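Local coordinates for plasmin and fibronectin-binding protein A (Streptococcus pneumoniae, PDB 4MR0), which acts as a fibronectin-dependent adhesin and invasin that binds human fibronectin, plasmin, plasminogen and serum albumin, here seen as its parallel beta-helix part, at residues A[408-413]-A[443-448]; A[373-378]-A[402-407]; A[437-442]-A[470-475]; A[480-485]-A[497-502]. All blocks are in the same frame, centred on the assembly; numbering follows the deposited sequence.

Interaction 1 (A[408-413]-A[443-448])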
loop_
_atom_site.group_PDB
_atom_site.type_symbol
_atom_site.label_atom_id
_atom_site.label_comp_id
_atom_site.label_asym_id
_atom_site.label_seq_id
_atom_site.Cartn_x
_atom_site.Cartn_y
_atom_site.Cartn_z
ATOM N N SER A 408 2.647 -18.366 -5.723
ATOM C CA SER A 408 1.271 -18.448 -5.255
ATOM C C SER A 408 0.354 -17.477 -5.997
ATOM O O SER A 408 -0.866 -17.519 -5.838
ATOM C CB SER A 408 1.220 -18.168 -3.755
ATOM O OG SER A 408 0.549 -19.209 -3.063
ATOM N N GLY A 409 0.945 -16.599 -6.804
ATOM C CA GLY A 409 0.151 -15.650 -7.564
ATOM C C GLY A 409 0.095 -14.250 -6.982
ATOM O O GLY A 409 0.765 -13.938 -5.994
ATOM N N ALA A 410 -0.720 -13.402 -7.602
ATOM C CA ALA A 410 -0.865 -12.022 -7.162
ATOM C C ALA A 410 -2.228 -11.456 -7.542
ATOM O O ALA A 410 -2.922 -11.998 -8.398
ATOM C CB ALA A 410 0.235 -11.168 -7.778
ATOM N N ALA A 411 -2.607 -10.370 -6.877
ATOM C CA ALA A 411 -3.863 -9.675 -7.146
ATOM C C ALA A 411 -3.489 -8.199 -7.009
ATOM O O ALA A 411 -3.275 -7.711 -5.901
ATOM C CB ALA A 411 -4.925 -10.072 -6.119
ATOM N N LEU A 412 -3.397 -7.504 -8.141
ATOM C CA LEU A 412 -2.988 -6.102 -8.160
ATOM C C LEU A 412 -3.770 -5.191 -7.215
ATOM O O LEU A 412 -3.194 -4.321 -6.564
ATOM C CB LEU A 412 -2.985 -5.597 -9.607
ATOM C CG LEU A 412 -2.020 -6.474 -10.435
ATOM C CD1 LEU A 412 -1.863 -5.931 -11.842
ATOM C CD2 LEU A 412 -0.664 -6.539 -9.742
ATOM N N VAL A 413 -5.079 -5.371 -7.152
ATOM C CA VAL A 413 -5.897 -4.626 -6.207
ATOM C C VAL A 413 -6.558 -5.756 -5.434
ATOM O O VAL A 413 -7.215 -6.615 -6.022
ATOM C CB VAL A 413 -6.975 -3.760 -6.881
ATOM C CG1 VAL A 413 -7.911 -3.208 -5.822
ATOM C CG2 VAL A 413 -6.327 -2.603 -7.621
ATOM N N PRO A 443 0.402 -15.001 -16.048
ATOM C CA PRO A 443 -0.829 -15.797 -15.987
ATOM C C PRO A 443 -1.364 -16.070 -14.584
ATOM O O PRO A 443 -2.506 -16.502 -14.427
ATOM C CB PRO A 443 -0.450 -17.079 -16.737
ATOM C CG PRO A 443 1.020 -17.196 -16.503
ATOM C CD PRO A 443 1.496 -15.769 -16.666
ATOM N N LYS A 444 -0.548 -15.810 -13.567
ATOM C CA LYS A 444 -0.961 -16.040 -12.186
ATOM C C LYS A 444 -1.444 -14.769 -11.493
ATOM O O LYS A 444 -1.793 -14.797 -10.312
ATOM C CB LYS A 444 0.197 -16.631 -11.376
ATOM C CG LYS A 444 0.528 -18.085 -11.690
ATOM C CD LYS A 444 1.723 -18.547 -10.864
ATOM C CE LYS A 444 1.715 -20.058 -10.665
ATOM N NZ LYS A 444 1.734 -20.796 -11.957
ATOM N N THR A 445 -1.467 -13.657 -12.222
ATOM C CA THR A 445 -1.893 -12.388 -11.639
ATOM C C THR A 445 -3.325 -11.982 -11.964
ATOM O O THR A 445 -3.741 -11.939 -13.122
ATOM C CB THR A 445 -0.939 -11.235 -12.049
ATOM O OG1 THR A 445 0.331 -11.421 -11.410
ATOM C CG2 THR A 445 -1.506 -9.885 -11.623
ATOM N N LYS A 446 -4.067 -11.685 -10.904
ATOM C CA LYS A 446 -5.455 -11.257 -10.984
ATOM C C LYS A 446 -5.412 -9.730 -10.927
ATOM O O LYS A 446 -4.636 -9.158 -10.158
ATOM C CB LYS A 446 -6.211 -11.815 -9.777
ATOM C CG LYS A 446 -7.723 -11.766 -9.872
ATOM C CD LYS A 446 -8.340 -12.227 -8.555
ATOM C CE LYS A 446 -9.196 -13.473 -8.739
ATOM N NZ LYS A 446 -8.648 -14.633 -7.989
ATOM N N ALA A 447 -6.229 -9.063 -11.735
ATOM C CA ALA A 447 -6.230 -7.604 -11.738
ATOM C C ALA A 447 -6.898 -7.034 -10.490
ATOM O O ALA A 447 -6.282 -6.304 -9.717
ATOM C CB ALA A 447 -6.942 -7.081 -12.983
ATOM N N ILE A 448 -8.161 -7.388 -10.301
ATOM C CA ILE A 448 -8.947 -6.881 -9.186
ATOM C C ILE A 448 -9.628 -7.958 -8.371
ATOM O O ILE A 448 -10.210 -8.898 -8.920
ATOM C CB ILE A 448 -10.054 -5.930 -9.700
ATOM C CG1 ILE A 448 -9.426 -4.772 -10.470
ATOM C CG2 ILE A 448 -10.892 -5.428 -8.538
ATOM C CD1 ILE A 448 -10.443 -3.907 -11.209
#
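Ala410 and Thr445 lie abreast on two short parallel strands, and a ladder of backbone hydrogen bonds ties 408-413 to 443-448. Lys446 N gives to Ala410 O at 2.8 Å, and the bond is almost straight at 176°. Before it, Ala410 N reaches Lys444 O over a longer 3.2 Å. After it, Leu412 N gives to Lys446 O at 2.9 Å; the same carbonyl also receives the CA-H of Ala411, with Ala411 CA 3.2 Å from Lys446 O. Both chains then turn a corner, yet the pairing carries on through Val413 N to Ala447 O at 3.0 Å, more bent at 144°.

The side chains add a small apolar contact. Leu412 and Thr445 cross at about a right angle, with Thr445 CG2 set against the branch point of the leucine, 3.6 Å from Leu412 CG. With Thr445 chi1 at -69°, OG1 stands anti to the carbonyl carbon and lies 3.6 Å from Ala410 CB. On the other face Ala411 and Lys446 start side by side, Lys446 CB lying 3.6 Å from Ala410 O.

The second shell fixes the polar ends. Thr445 OG1 is hydrogen-bonded to Asp442, while Lys446 and Lys444 run off to salt bridges with Glu484 and Glu479.

The two strands are neighbours in one face of the parallel beta-helix, with 377-381 pairing on one side and 483-486 on the other, while strands 387-396 and 431-440 pack against Leu412, Val413, Ala447 and Ile448.

Interaction 2 (A[373-378]-A[402-407])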
loop_
_atom_site.group_PDB
_atom_site.type_symbol
_atom_site.label_atom_id
_atom_site.label_comp_id
_atom_site.label_asym_id
_atom_site.label_seq_id
_atom_site.Cartn_x
_atom_site.Cartn_y
_atom_site.Cartn_z
ATOM N N ASN A 373 5.149 -3.587 -11.657
ATOM C CA ASN A 373 5.514 -4.983 -11.425
ATOM C C ASN A 373 5.693 -5.393 -9.961
ATOM O O ASN A 373 6.726 -5.963 -9.599
ATOM C CB ASN A 373 6.793 -5.305 -12.229
ATOM C CG ASN A 373 6.980 -6.794 -12.476
ATOM O OD1 ASN A 373 6.032 -7.505 -12.828
ATOM N ND2 ASN A 373 8.213 -7.273 -12.312
ATOM N N MET A 374 4.697 -5.113 -9.121
ATOM C CA MET A 374 4.763 -5.499 -7.709
ATOM C C MET A 374 4.690 -7.023 -7.640
ATOM O O MET A 374 4.098 -7.658 -8.511
ATOM C CB MET A 374 3.595 -4.897 -6.922
ATOM C CG MET A 374 3.926 -3.604 -6.151
ATOM S SD MET A 374 4.418 -2.147 -7.084
ATOM C CE MET A 374 6.188 -2.523 -7.406
ATOM N N MET A 375 5.291 -7.606 -6.609
ATOM C CA MET A 375 5.305 -9.057 -6.450
ATOM C C MET A 375 3.966 -9.640 -5.997
ATOM O O MET A 375 3.606 -10.757 -6.381
ATOM C CB MET A 375 6.405 -9.454 -5.457
ATOM C CG MET A 375 6.485 -10.943 -5.171
ATOM S SD MET A 375 7.766 -11.323 -3.936
ATOM C CE MET A 375 6.836 -11.295 -2.494
ATOM N N TYR A 376 3.219 -8.889 -5.197
ATOM C CA TYR A 376 1.952 -9.399 -4.698
ATOM C C TYR A 376 0.741 -8.532 -5.001
ATOM O O TYR A 376 -0.324 -9.045 -5.369
ATOM C CB TYR A 376 2.060 -9.630 -3.188
ATOM C CG TYR A 376 0.859 -10.313 -2.574
ATOM C CD1 TYR A 376 0.209 -11.352 -3.237
ATOM C CD2 TYR A 376 0.396 -9.946 -1.309
ATOM C CE1 TYR A 376 -0.870 -12.011 -2.660
ATOM C CE2 TYR A 376 -0.683 -10.603 -0.722
ATOM C CZ TYR A 376 -1.311 -11.632 -1.403
ATOM O OH TYR A 376 -2.380 -12.285 -0.833
ATOM N N ALA A 377 0.897 -7.222 -4.855
ATOM C CA ALA A 377 -0.219 -6.325 -5.101
ATOM C C ALA A 377 0.191 -4.866 -5.085
ATOM O O ALA A 377 1.144 -4.481 -4.408
ATOM C CB ALA A 377 -1.293 -6.558 -4.050
ATOM N N GLY A 378 -0.532 -4.052 -5.845
ATOM C CA GLY A 378 -0.248 -2.633 -5.847
ATOM C C GLY A 378 -0.926 -2.073 -4.607
ATOM O O GLY A 378 -0.360 -1.253 -3.870
ATOM N N SER A 402 11.154 -10.566 -13.999
ATOM C CA SER A 402 10.972 -10.050 -12.651
ATOM C C SER A 402 12.034 -10.560 -11.691
ATOM O O SER A 402 12.412 -11.728 -11.738
ATOM C CB SER A 402 9.596 -10.453 -12.123
ATOM O OG SER A 402 8.586 -10.148 -13.067
ATOM N N VAL A 403 12.513 -9.676 -10.822
ATOM C CA VAL A 403 13.507 -10.058 -9.829
ATOM C C VAL A 403 12.757 -10.855 -8.771
ATOM O O VAL A 403 13.210 -11.910 -8.327
ATOM C CB VAL A 403 14.152 -8.823 -9.168
ATOM C CG1 VAL A 403 15.137 -9.261 -8.098
ATOM C CG2 VAL A 403 14.845 -7.973 -10.222
ATOM N N HIS A 404 11.598 -10.341 -8.382
ATOM C CA HIS A 404 10.755 -10.994 -7.393
ATOM C C HIS A 404 9.538 -11.578 -8.096
ATOM O O HIS A 404 8.950 -10.938 -8.967
ATOM C CB HIS A 404 10.301 -9.985 -6.335
ATOM C CG HIS A 404 11.392 -9.551 -5.407
ATOM N ND1 HIS A 404 11.362 -8.346 -4.737
ATOM C CD2 HIS A 404 12.529 -10.171 -5.013
ATOM C CE1 HIS A 404 12.434 -8.244 -3.971
ATOM N NE2 HIS A 404 13.158 -9.340 -4.120
ATOM N N TYR A 405 9.174 -12.801 -7.730
ATOM C CA TYR A 405 8.012 -13.457 -8.316
ATOM C C TYR A 405 7.390 -14.369 -7.277
ATOM O O TYR A 405 8.094 -15.110 -6.584
ATOM C CB TYR A 405 8.396 -14.277 -9.552
ATOM C CG TYR A 405 7.192 -14.848 -10.276
ATOM C CD1 TYR A 405 6.352 -14.024 -11.033
ATOM C CD2 TYR A 405 6.861 -16.198 -10.162
ATOM C CE1 TYR A 405 5.210 -14.531 -11.653
ATOM C CE2 TYR A 405 5.721 -16.717 -10.779
ATOM C CZ TYR A 405 4.899 -15.877 -11.520
ATOM O OH TYR A 405 3.761 -16.383 -12.103
ATOM N N ARG A 406 6.069 -14.313 -7.173
ATOM C CA ARG A 406 5.337 -15.123 -6.210
ATOM C C ARG A 406 4.617 -16.279 -6.906
ATOM O O ARG A 406 3.666 -16.068 -7.661
ATOM C CB ARG A 406 4.334 -14.234 -5.471
ATOM C CG ARG A 406 3.596 -14.904 -4.335
ATOM C CD ARG A 406 3.001 -13.853 -3.413
ATOM N NE ARG A 406 2.388 -14.432 -2.223
ATOM C CZ ARG A 406 1.210 -15.043 -2.206
ATOM N NH1 ARG A 406 0.493 -15.164 -3.317
ATOM N NH2 ARG A 406 0.741 -15.525 -1.063
ATOM N N GLU A 407 5.082 -17.500 -6.649
ATOM C CA GLU A 407 4.498 -18.700 -7.244
ATOM C C GLU A 407 3.025 -18.849 -6.901
ATOM O O GLU A 407 2.251 -19.396 -7.684
ATOM C CB GLU A 407 5.243 -19.954 -6.767
ATOM C CG GLU A 407 6.653 -20.101 -7.318
ATOM C CD GLU A 407 6.691 -20.016 -8.832
ATOM O OE1 GLU A 407 5.794 -20.595 -9.483
ATOM O OE2 GLU A 407 7.618 -19.377 -9.372
HETATM O O HOH W 1 7.103 -9.039 -9.250
HETATM O O HOH W 2 4.466 -12.190 -8.562
#
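Asn373 and Ser402 make the direct polar link between 373-378 and 402-407. Asn373 ND2 gives to Ser402 OG at 3.0 Å, nearly straight at 171°, with the hydroxyl lying close to the amide plane. The amide is held from its other end as well, since Asn373 OD1 takes the backbone N of Lys397, and Ser402 OG is also bonded to Val398 O.

Two waters do the work that backbone pairing does between strands. One donates to both Asn373 O and His404 O, the latter at 2.7 Å. The second donates to Met375 O at 2.7 Å and accepts from Arg406 N at 3.0 Å, so it links the two backbones.

Packing centres on Met375. Met375 CG is anti to the backbone N (chi1 178°) and lies 3.9 Å from Arg406 CB, the two side chains crossing at about a right angle. Met375 SD rests 3.7 Å from His404 CB and meets the imidazole obliquely. The His404 side chain lies about 4 Å from a bound manganese ion, and its ND1 is hydrogen-bonded to Glu344 O.

Tyr376 and Arg406 run side by side in the same direction. Tyr376 CE1 sits over one face of the guanidinium toward its rim, 3.5 Å from Arg406 NH1, the two planes being 39° apart. Arg406 is positioned by a salt bridge to Asp296 and by Gly409 O.

The loop is thus joined to the turn and strand at 373-378 by one amide, two waters and side-chain packing, a partly hydrated seam rather than a further strand.

Interaction 3 (A[437-442]-A[470-475])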
loop_
_atom_site.group_PDB
_atom_site.type_symbol
_atom_site.label_atom_id
_atom_site.label_comp_id
_atom_site.label_asym_id
_atom_site.label_seq_id
_atom_site.Cartn_x
_atom_site.Cartn_y
_atom_site.Cartn_z
ATOM N N ILE A 437 -5.760 1.382 -15.016
ATOM C CA ILE A 437 -5.330 0.607 -16.174
ATOM C C ILE A 437 -4.440 -0.525 -15.682
ATOM O O ILE A 437 -3.527 -0.300 -14.882
ATOM C CB ILE A 437 -4.512 1.450 -17.180
ATOM C CG1 ILE A 437 -5.313 2.672 -17.627
ATOM C CG2 ILE A 437 -4.147 0.594 -18.397
ATOM C CD1 ILE A 437 -5.342 3.792 -16.608
ATOM N N PHE A 438 -4.714 -1.740 -16.145
ATOM C CA PHE A 438 -3.908 -2.895 -15.763
ATOM C C PHE A 438 -3.300 -3.523 -17.016
ATOM O O PHE A 438 -4.010 -3.789 -17.990
ATOM C CB PHE A 438 -4.754 -3.961 -15.050
ATOM C CG PHE A 438 -5.476 -3.469 -13.821
ATOM C CD1 PHE A 438 -6.616 -2.677 -13.933
ATOM C CD2 PHE A 438 -5.029 -3.822 -12.551
ATOM C CE1 PHE A 438 -7.309 -2.251 -12.799
ATOM C CE2 PHE A 438 -5.714 -3.402 -11.410
ATOM C CZ PHE A 438 -6.854 -2.614 -11.533
ATOM N N ASN A 439 -1.986 -3.744 -16.993
ATOM C CA ASN A 439 -1.283 -4.382 -18.104
ATOM C C ASN A 439 -0.654 -5.621 -17.494
ATOM O O ASN A 439 0.374 -5.539 -16.825
ATOM C CB ASN A 439 -0.213 -3.449 -18.675
ATOM C CG ASN A 439 -0.805 -2.174 -19.239
ATOM O OD1 ASN A 439 -1.671 -2.217 -20.113
ATOM N ND2 ASN A 439 -0.346 -1.031 -18.736
ATOM N N ILE A 440 -1.292 -6.763 -17.715
ATOM C CA ILE A 440 -0.838 -8.023 -17.140
ATOM C C ILE A 440 -0.301 -9.031 -18.149
ATOM O O ILE A 440 -0.936 -9.315 -19.168
ATOM C CB ILE A 440 -1.991 -8.671 -16.350
ATOM C CG1 ILE A 440 -2.468 -7.699 -15.262
ATOM C CG2 ILE A 440 -1.540 -9.992 -15.746
ATOM C CD1 ILE A 440 -3.754 -8.113 -14.564
ATOM N N ALA A 441 0.875 -9.574 -17.846
ATOM C CA ALA A 441 1.517 -10.562 -18.702
ATOM C C ALA A 441 1.698 -11.867 -17.935
ATOM O O ALA A 441 1.927 -12.916 -18.528
ATOM C CB ALA A 441 2.866 -10.041 -19.183
ATOM N N ASP A 442 1.588 -11.792 -16.611
ATOM C CA ASP A 442 1.734 -12.963 -15.750
ATOM C C ASP A 442 0.413 -13.717 -15.650
ATOM O O ASP A 442 -0.593 -13.163 -15.214
ATOM C CB ASP A 442 2.193 -12.533 -14.353
ATOM C CG ASP A 442 2.226 -13.684 -13.371
ATOM O OD1 ASP A 442 2.725 -14.766 -13.742
ATOM O OD2 ASP A 442 1.763 -13.508 -12.221
ATOM N N VAL A 470 -9.689 -0.462 -17.093
ATOM C CA VAL A 470 -9.256 -1.085 -18.334
ATOM C C VAL A 470 -8.219 -2.153 -18.020
ATOM O O VAL A 470 -7.136 -1.856 -17.513
ATOM C CB VAL A 470 -8.631 -0.055 -19.298
ATOM C CG1 VAL A 470 -8.070 -0.767 -20.527
ATOM C CG2 VAL A 470 -9.675 0.969 -19.710
ATOM N N ILE A 471 -8.562 -3.399 -18.321
ATOM C CA ILE A 471 -7.670 -4.509 -18.071
ATOM C C ILE A 471 -7.130 -5.093 -19.374
ATOM O O ILE A 471 -7.888 -5.592 -20.204
ATOM C CB ILE A 471 -8.397 -5.619 -17.285
ATOM C CG1 ILE A 471 -8.867 -5.065 -15.935
ATOM C CG2 ILE A 471 -7.472 -6.826 -17.092
ATOM C CD1 ILE A 471 -9.624 -6.070 -15.074
ATOM N N ASN A 472 -5.817 -5.010 -19.551
ATOM C CA ASN A 472 -5.165 -5.557 -20.736
ATOM C C ASN A 472 -4.387 -6.796 -20.304
ATOM O O ASN A 472 -3.230 -6.706 -19.889
ATOM C CB ASN A 472 -4.210 -4.529 -21.347
ATOM C CG ASN A 472 -4.918 -3.265 -21.781
ATOM O OD1 ASN A 472 -5.885 -3.316 -22.541
ATOM N ND2 ASN A 472 -4.438 -2.120 -21.304
ATOM N N ASN A 473 -5.034 -7.951 -20.386
ATOM C CA ASN A 473 -4.400 -9.197 -19.993
ATOM C C ASN A 473 -3.957 -10.028 -21.199
ATOM O O ASN A 473 -4.785 -10.638 -21.879
ATOM C CB ASN A 473 -5.357 -10.029 -19.127
ATOM C CG ASN A 473 -4.657 -11.192 -18.436
ATOM O OD1 ASN A 473 -3.553 -11.583 -18.821
ATOM N ND2 ASN A 473 -5.299 -11.753 -17.416
ATOM N N ASN A 474 -2.655 -10.041 -21.473
ATOM C CA ASN A 474 -2.138 -10.840 -22.582
ATOM C C ASN A 474 -1.224 -11.950 -22.088
ATOM O O ASN A 474 -0.295 -12.361 -22.786
ATOM C CB ASN A 474 -1.392 -9.984 -23.611
ATOM C CG ASN A 474 -0.806 -8.731 -23.019
ATOM O OD1 ASN A 474 -1.437 -7.672 -23.036
ATOM N ND2 ASN A 474 0.404 -8.838 -22.484
ATOM N N SER A 475 -1.494 -12.431 -20.880
ATOM C CA SER A 475 -0.713 -13.517 -20.305
ATOM C C SER A 475 -1.151 -14.786 -21.024
ATOM O O SER A 475 -2.281 -14.861 -21.510
ATOM C CB SER A 475 -1.003 -13.648 -18.809
ATOM O OG SER A 475 -2.337 -14.067 -18.585
HETATM O O HOH W 3 -3.154 -13.284 -15.680
#
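Asn439 and Asn472 lie side by side and point the same way, their amides nearly coplanar with only 8° between the planes. Asn472 ND2 gives to Asn439 OD1 at 3.0 Å, and Asn439 ND2 passes the pattern on to Asp395. Both residues set CG anti to the carbonyl carbon, chi1 -62° in Asn439 and -61° in Asn472, which puts the two CG atoms on the same side of their strands. The pair resembles one rung of the asparagine ladders of parallel beta-helices, here on the partly exposed face.

On the opposite face Phe438 and Ile471 cross at a slant, Phe438 CD1 lying 3.8 Å from Ile471 CG1. The ring turns its edge to Val470 O and stacks with Phe394 of the neighbouring strand 387-396, while Ala447 packs against both Phe438 and Ile471.

The backbones beneath are in plain parallel pairing: Phe438 N to Val470 O, Asn472 N to Phe438 O at 2.7 Å, and Ile440 N to Asn472 O. Asn474 N continues the series to Ile440 O at 3.0 Å.

Where the strands end, Asn473 bends the chain in an Asx turn. Its OD1 takes two donors, Ser475 N at 3.0 Å and Ser475 OG at 2.8 Å, and also lies 4.0 Å from Ile440 CG2. A water bridges the ends, donating to Asp442 O at 2.6 Å and to Ser475 OG while accepting from Asn473 ND2.

The Asn439-Asn472 bond thus lies on the partly exposed face, while Phe438, Ile440 and Ile471 bring hydrocarbon to the buried one; at the strand ends asparagine, serine and water supply partners as the regular pairing stops.

Interaction 4 (A[480-485]-A[497-502])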
loop_
_atom_site.group_PDB
_atom_site.type_symbol
_atom_site.label_atom_id
_atom_site.label_comp_id
_atom_site.label_asym_id
_atom_site.label_seq_id
_atom_site.Cartn_x
_atom_site.Cartn_y
_atom_site.Cartn_z
ATOM N N GLN A 480 -6.705 -17.657 -13.628
ATOM C CA GLN A 480 -7.810 -17.167 -12.808
ATOM C C GLN A 480 -8.500 -15.984 -13.481
ATOM O O GLN A 480 -7.998 -15.441 -14.468
ATOM C CB GLN A 480 -7.325 -16.770 -11.403
ATOM C CG GLN A 480 -6.441 -15.542 -11.348
ATOM C CD GLN A 480 -5.105 -15.767 -12.010
ATOM O OE1 GLN A 480 -4.767 -15.102 -12.987
ATOM N NE2 GLN A 480 -4.333 -16.714 -11.482
ATOM N N PRO A 481 -9.663 -15.573 -12.953
ATOM C CA PRO A 481 -10.440 -14.453 -13.499
ATOM C C PRO A 481 -9.714 -13.112 -13.433
ATOM O O PRO A 481 -8.757 -12.944 -12.672
ATOM C CB PRO A 481 -11.702 -14.452 -12.636
ATOM C CG PRO A 481 -11.797 -15.867 -12.134
ATOM C CD PRO A 481 -10.366 -16.179 -11.810
ATOM N N ASN A 482 -10.180 -12.159 -14.236
ATOM C CA ASN A 482 -9.593 -10.826 -14.259
ATOM C C ASN A 482 -10.147 -10.014 -13.091
ATOM O O ASN A 482 -9.419 -9.259 -12.445
ATOM C CB ASN A 482 -9.908 -10.124 -15.580
ATOM C CG ASN A 482 -9.040 -10.616 -16.729
ATOM O OD1 ASN A 482 -9.545 -11.126 -17.735
ATOM N ND2 ASN A 482 -7.728 -10.463 -16.585
ATOM N N ILE A 483 -11.435 -10.187 -12.814
ATOM C CA ILE A 483 -12.090 -9.471 -11.726
ATOM C C ILE A 483 -12.921 -10.425 -10.875
ATOM O O ILE A 483 -13.861 -11.057 -11.369
ATOM C CB ILE A 483 -13.018 -8.364 -12.270
ATOM C CG1 ILE A 483 -12.201 -7.363 -13.091
ATOM C CG2 ILE A 483 -13.747 -7.668 -11.110
ATOM C CD1 ILE A 483 -13.034 -6.288 -13.755
ATOM N N GLU A 484 -12.571 -10.519 -9.595
ATOM C CA GLU A 484 -13.273 -11.388 -8.665
ATOM C C GLU A 484 -13.946 -10.602 -7.548
ATOM O O GLU A 484 -13.319 -9.777 -6.882
ATOM C CB GLU A 484 -12.314 -12.408 -8.042
ATOM C CG GLU A 484 -12.848 -13.010 -6.744
ATOM C CD GLU A 484 -11.883 -13.977 -6.088
ATOM O OE1 GLU A 484 -10.671 -13.668 -6.025
ATOM O OE2 GLU A 484 -12.341 -15.042 -5.621
ATOM N N LEU A 485 -15.227 -10.880 -7.349
ATOM C CA LEU A 485 -16.016 -10.241 -6.308
ATOM C C LEU A 485 -16.622 -11.383 -5.515
ATOM O O LEU A 485 -17.520 -12.084 -5.993
ATOM C CB LEU A 485 -17.089 -9.359 -6.943
ATOM C CG LEU A 485 -16.382 -8.222 -7.687
ATOM C CD1 LEU A 485 -17.112 -7.857 -8.951
ATOM C CD2 LEU A 485 -16.237 -7.034 -6.743
ATOM N N ASN A 497 -16.496 -1.527 -17.400
ATOM C CA ASN A 497 -15.104 -1.930 -17.357
ATOM C C ASN A 497 -14.780 -2.565 -18.712
ATOM O O ASN A 497 -15.651 -3.180 -19.336
ATOM C CB ASN A 497 -14.880 -2.944 -16.229
ATOM C CG ASN A 497 -15.130 -2.352 -14.847
ATOM O OD1 ASN A 497 -14.330 -1.564 -14.344
ATOM N ND2 ASN A 497 -16.247 -2.727 -14.232
ATOM N N SER A 498 -13.541 -2.395 -19.171
ATOM C CA SER A 498 -13.099 -2.974 -20.437
ATOM C C SER A 498 -12.033 -4.032 -20.155
ATOM O O SER A 498 -11.000 -3.740 -19.551
ATOM C CB SER A 498 -12.516 -1.898 -21.362
ATOM O OG SER A 498 -13.517 -1.014 -21.835
ATOM N N ILE A 499 -12.285 -5.260 -20.593
ATOM C CA ILE A 499 -11.345 -6.351 -20.377
ATOM C C ILE A 499 -10.839 -6.952 -21.689
ATOM O O ILE A 499 -11.608 -7.549 -22.446
ATOM C CB ILE A 499 -11.991 -7.465 -19.533
ATOM C CG1 ILE A 499 -12.524 -6.873 -18.225
ATOM C CG2 ILE A 499 -10.972 -8.559 -19.247
ATOM C CD1 ILE A 499 -13.211 -7.874 -17.324
ATOM N N PHE A 500 -9.541 -6.794 -21.948
ATOM C CA PHE A 500 -8.926 -7.323 -23.168
ATOM C C PHE A 500 -8.033 -8.529 -22.878
ATOM O O PHE A 500 -6.905 -8.365 -22.406
ATOM C CB PHE A 500 -8.055 -6.264 -23.857
ATOM C CG PHE A 500 -8.798 -5.036 -24.299
ATOM C CD1 PHE A 500 -9.191 -4.070 -23.378
ATOM C CD2 PHE A 500 -9.069 -4.823 -25.652
ATOM C CE1 PHE A 500 -9.847 -2.906 -23.798
ATOM C CE2 PHE A 500 -9.723 -3.667 -26.080
ATOM C CZ PHE A 500 -10.110 -2.705 -25.150
ATOM N N GLY A 501 -8.525 -9.731 -23.155
ATOM C CA GLY A 501 -7.713 -10.917 -22.941
ATOM C C GLY A 501 -7.950 -11.703 -21.669
ATOM O O GLY A 501 -8.550 -11.211 -20.715
ATOM N N GLY A 502 -7.470 -12.941 -21.664
ATOM C CA GLY A 502 -7.629 -13.791 -20.502
ATOM C C GLY A 502 -8.629 -14.906 -20.715
ATOM O O GLY A 502 -8.969 -15.249 -21.848
#
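Successive coils of the parallel beta-helix meet across its interior here, with Ile483 and Ile499 touching through their delta methyls. The closest approach of the pair is methyl to methyl, Ile483 CD1 to Ile499 CD1 at 3.9 Å, and the two side chains cross at a slant. In Ile483 CD1 continues the chain extended (chi2 176°), and Ile499 is drawn out in the same fashion (chi2 179°), so each sends its delta methyl inward.

The gamma branch of Ile499 has a different neighbour. Asn482 and Ile499 slide past each other in opposite directions, and the first carbon of the asparagine, Asn482 CB, lies 4.1 Å from Ile499 CG2.

Residues 480-485 belong to the fourth PbH1 repeat and lead into strand 483-486, while 497-502 belong to the fifth and end strand 490-500. These strands stand on different faces of the coil, and no backbone hydrogen bond joins the two segments; the nearest CA atoms, those of Asn482 and Gly502, are 7.2 Å apart. Side-chain packing joins them, a piece of the core that runs inside the solenoid.

Ile471 and Ile506 extend this packing: Ile471 touches both Asn482 and Ile483, and Ile506 touches both Ile483 and Ile499. Beyond Ile499 the chain leaves the strand through Gly501 and Gly502, at whose backbone angles a CB would press on the carbonyl O of the residue before, and Gly502 O is bonded to Ser526 OG.

Interactions 1 and 3 are lateral, strand against parallel strand on successive coils, held by backbone ladders; they lie on two different faces and meet where Phe438 and Ile471 pack on Ala447 and Ile448. Interaction 4 instead spans the interior between faces, where isoleucine packing, not a backbone ladder, makes the contact; it adjoins interaction 1 through the backbones at Ile448 and Glu484, and interaction 3 through the probable pairing of Ile471 with Ser498 and Phe500. Interaction 2 is bridged by two waters, a loop laid along the face that interaction 1 continues. Burial follows: 1 and 4 are buried, while 2 and 3 are partly so. Tyr405 OH probably bonds Asp442 OD1, linking 2 with 3.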